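Local coordinates for putative iron-regulated protein A (Parabacteroides distasonis ATCC 8503, PDB 4ECG) that binds calcium ions and belongs to the imelysin-like (peptidase M75) family, though a role as a metalloendopeptidase is only putative, at residues A[160-165]-A[171-176]. Residues are numbered along the deposited sequence; the frame is centred on the assembly and turned at random.
Sequences EPRDLE and KNELEY. With CA (calcium ion), chain D; CA (calcium ion), chain I.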
# COMPACT_ATOMS: atom_id res chain seq x y z
N GLU A 160 -2.11 19.57 -7.94
CA GLU A 160 -2.69 20.63 -7.16
C GLU A 160 -4.15 20.35 -7.01
O GLU A 160 -4.74 19.69 -7.85
CB GLU A 160 -2.53 21.98 -7.90
CG GLU A 160 -1.10 22.46 -8.00
CD GLU A 160 -0.95 23.89 -8.49
OE1 GLU A 160 -1.90 24.44 -9.11
OE2 GLU A 160 0.13 24.47 -8.23
N PRO A 161 -4.77 20.97 -6.00
CA PRO A 161 -6.21 21.04 -6.00
C PRO A 161 -6.71 21.51 -7.31
O PRO A 161 -6.16 22.42 -7.93
CB PRO A 161 -6.50 22.03 -4.91
CG PRO A 161 -5.39 21.78 -3.92
CD PRO A 161 -4.22 21.69 -4.84
N ARG A 162 -7.76 20.85 -7.76
CA ARG A 162 -8.42 21.19 -9.02
C ARG A 162 -8.89 22.61 -8.98
O ARG A 162 -9.24 23.12 -7.91
CB ARG A 162 -9.60 20.23 -9.24
CG ARG A 162 -10.52 20.55 -10.39
CD ARG A 162 -11.52 19.44 -10.42
NE ARG A 162 -12.49 19.51 -11.48
CZ ARG A 162 -13.32 18.51 -11.76
NH1 ARG A 162 -13.25 17.38 -11.05
NH2 ARG A 162 -14.22 18.63 -12.74
N ASP A 163 -8.86 23.28 -10.11
CA ASP A 163 -9.36 24.66 -10.08
C ASP A 163 -10.87 24.69 -10.43
O ASP A 163 -11.31 24.26 -11.52
CB ASP A 163 -8.52 25.57 -10.97
CG ASP A 163 -8.94 27.03 -10.89
OD1 ASP A 163 -8.45 27.74 -9.95
OD2 ASP A 163 -9.77 27.42 -11.76
N LEU A 164 -11.67 25.20 -9.49
CA LEU A 164 -13.14 25.09 -9.65
C LEU A 164 -13.76 25.89 -10.82
O LEU A 164 -14.86 25.56 -11.27
CB LEU A 164 -13.82 25.37 -8.33
CG LEU A 164 -13.47 24.35 -7.23
CD1 LEU A 164 -13.87 24.93 -5.87
CD2 LEU A 164 -14.16 23.01 -7.45
N GLU A 165 -13.04 26.90 -11.35
CA GLU A 165 -13.50 27.69 -12.53
C GLU A 165 -12.77 27.20 -13.81
O GLU A 165 -13.39 27.04 -14.83
CB GLU A 165 -13.31 29.20 -12.30
CG GLU A 165 -13.87 29.75 -10.96
CD GLU A 165 -13.07 29.34 -9.69
OE1 GLU A 165 -11.82 29.32 -9.72
OE2 GLU A 165 -13.68 29.05 -8.63
N LYS A 171 -22.50 18.37 -11.95
CA LYS A 171 -23.39 18.05 -10.80
C LYS A 171 -23.29 16.53 -10.52
O LYS A 171 -23.20 16.12 -9.38
CB LYS A 171 -24.88 18.46 -11.08
CG LYS A 171 -25.77 19.13 -9.96
CD LYS A 171 -27.35 18.90 -10.16
CE LYS A 171 -28.40 20.03 -9.80
NZ LYS A 171 -29.11 20.98 -10.81
N ASN A 172 -23.35 15.70 -11.57
CA ASN A 172 -23.27 14.26 -11.42
C ASN A 172 -21.90 13.82 -10.89
O ASN A 172 -21.80 12.86 -10.16
CB ASN A 172 -23.55 13.51 -12.71
CG ASN A 172 -25.02 13.43 -13.05
OD1 ASN A 172 -25.85 13.78 -12.23
ND2 ASN A 172 -25.35 12.95 -14.27
N GLU A 173 -20.85 14.53 -11.27
CA GLU A 173 -19.50 14.18 -10.89
C GLU A 173 -19.32 14.41 -9.40
O GLU A 173 -18.59 13.67 -8.78
CB GLU A 173 -18.56 15.04 -11.68
CG GLU A 173 -17.09 14.77 -11.47
CD GLU A 173 -16.23 15.69 -12.31
OE1 GLU A 173 -16.79 16.58 -12.99
OE2 GLU A 173 -14.99 15.49 -12.30
N LEU A 174 -20.02 15.39 -8.83
CA LEU A 174 -19.99 15.63 -7.39
C LEU A 174 -20.65 14.50 -6.64
O LEU A 174 -20.12 14.01 -5.63
CB LEU A 174 -20.68 16.95 -7.02
CG LEU A 174 -19.82 18.19 -7.36
CD1 LEU A 174 -20.71 19.42 -7.42
CD2 LEU A 174 -18.65 18.40 -6.39
N GLU A 175 -21.80 14.07 -7.10
CA GLU A 175 -22.44 12.94 -6.47
C GLU A 175 -21.54 11.66 -6.61
O GLU A 175 -21.44 10.82 -5.70
CB GLU A 175 -23.84 12.75 -7.04
CG GLU A 175 -24.61 11.66 -6.33
CD GLU A 175 -24.89 11.93 -4.83
OE1 GLU A 175 -24.94 13.16 -4.42
OE2 GLU A 175 -25.07 10.91 -4.07
N TYR A 176 -20.85 11.55 -7.75
CA TYR A 176 -19.97 10.42 -8.00
C TYR A 176 -18.88 10.42 -6.92
O TYR A 176 -18.71 9.45 -6.22
CB TYR A 176 -19.44 10.56 -9.44
CG TYR A 176 -18.79 9.33 -10.08
CD1 TYR A 176 -18.12 8.35 -9.32
CD2 TYR A 176 -18.81 9.17 -11.45
CE1 TYR A 176 -17.47 7.29 -9.92
CE2 TYR A 176 -18.19 8.09 -12.03
CZ TYR A 176 -17.54 7.14 -11.26
OH TYR A 176 -16.99 6.06 -11.90
CA CA D . -9.61 29.77 -10.09
CA CA I . -3.87 26.01 -8.21
O HOH W 1 -5.13 24.22 -9.62
O HOH W 2 -9.41 29.81 -7.46
O HOH W 3 -10.58 31.82 -10.21
O HOH W 4 -9.39 29.68 -12.30
O HOH W 5 -3.81 26.25 -10.67
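A salt bridge between Arg162 and Glu173 carries this contact, tying the loop that follows strand 160-161 to the start of a long helix. In strand 160-161, Glu160 extends its carboxylate to a calcium ion, with OE1 2.7 Å from the metal; a water bound to the same ion donates to the carbonyl O of Pro161. Arg162 turns the other way. Its CG stands anti to the backbone N (chi1 172°) and the chain runs extended to NE, a reach that suits arginine to spanning the distance to the helix. Within the salt bridge the shortest bond is from Arg162 NH1, 2.9 Å to Glu173 OE2, which lies nearly in the guanidinium plane but is met from above the carboxylate plane; the two planes are 47° apart. From NH2, weak 3.3 Å bonds reach both OE1 and OE2 of Glu173. Arg162 NE donates to Ser167 O, its strongest polar partner, and NH1 also to Met154 O, while Phe169 adds a cation-pi contact. Glutamate suits buried position 173 because both oxygens accept bonds: Arg162 meets its charge, and Ala170 N donates to OE1. Past Arg162 in the chain, Asp163 and Glu165 suit a hard cation: together they hold a second calcium ion, Asp163 through both oxygens (OD1 2.3 Å, OD2 2.9 Å) and Glu165 through OE1 (2.3 Å), with three waters. The loop leaves the two-stranded antiparallel hairpin 156-157/160-161, and Glu173 projects from the first turn of helix 171-196, packed on Ile122 of helix 115-124 and Met154 of helix 147-155.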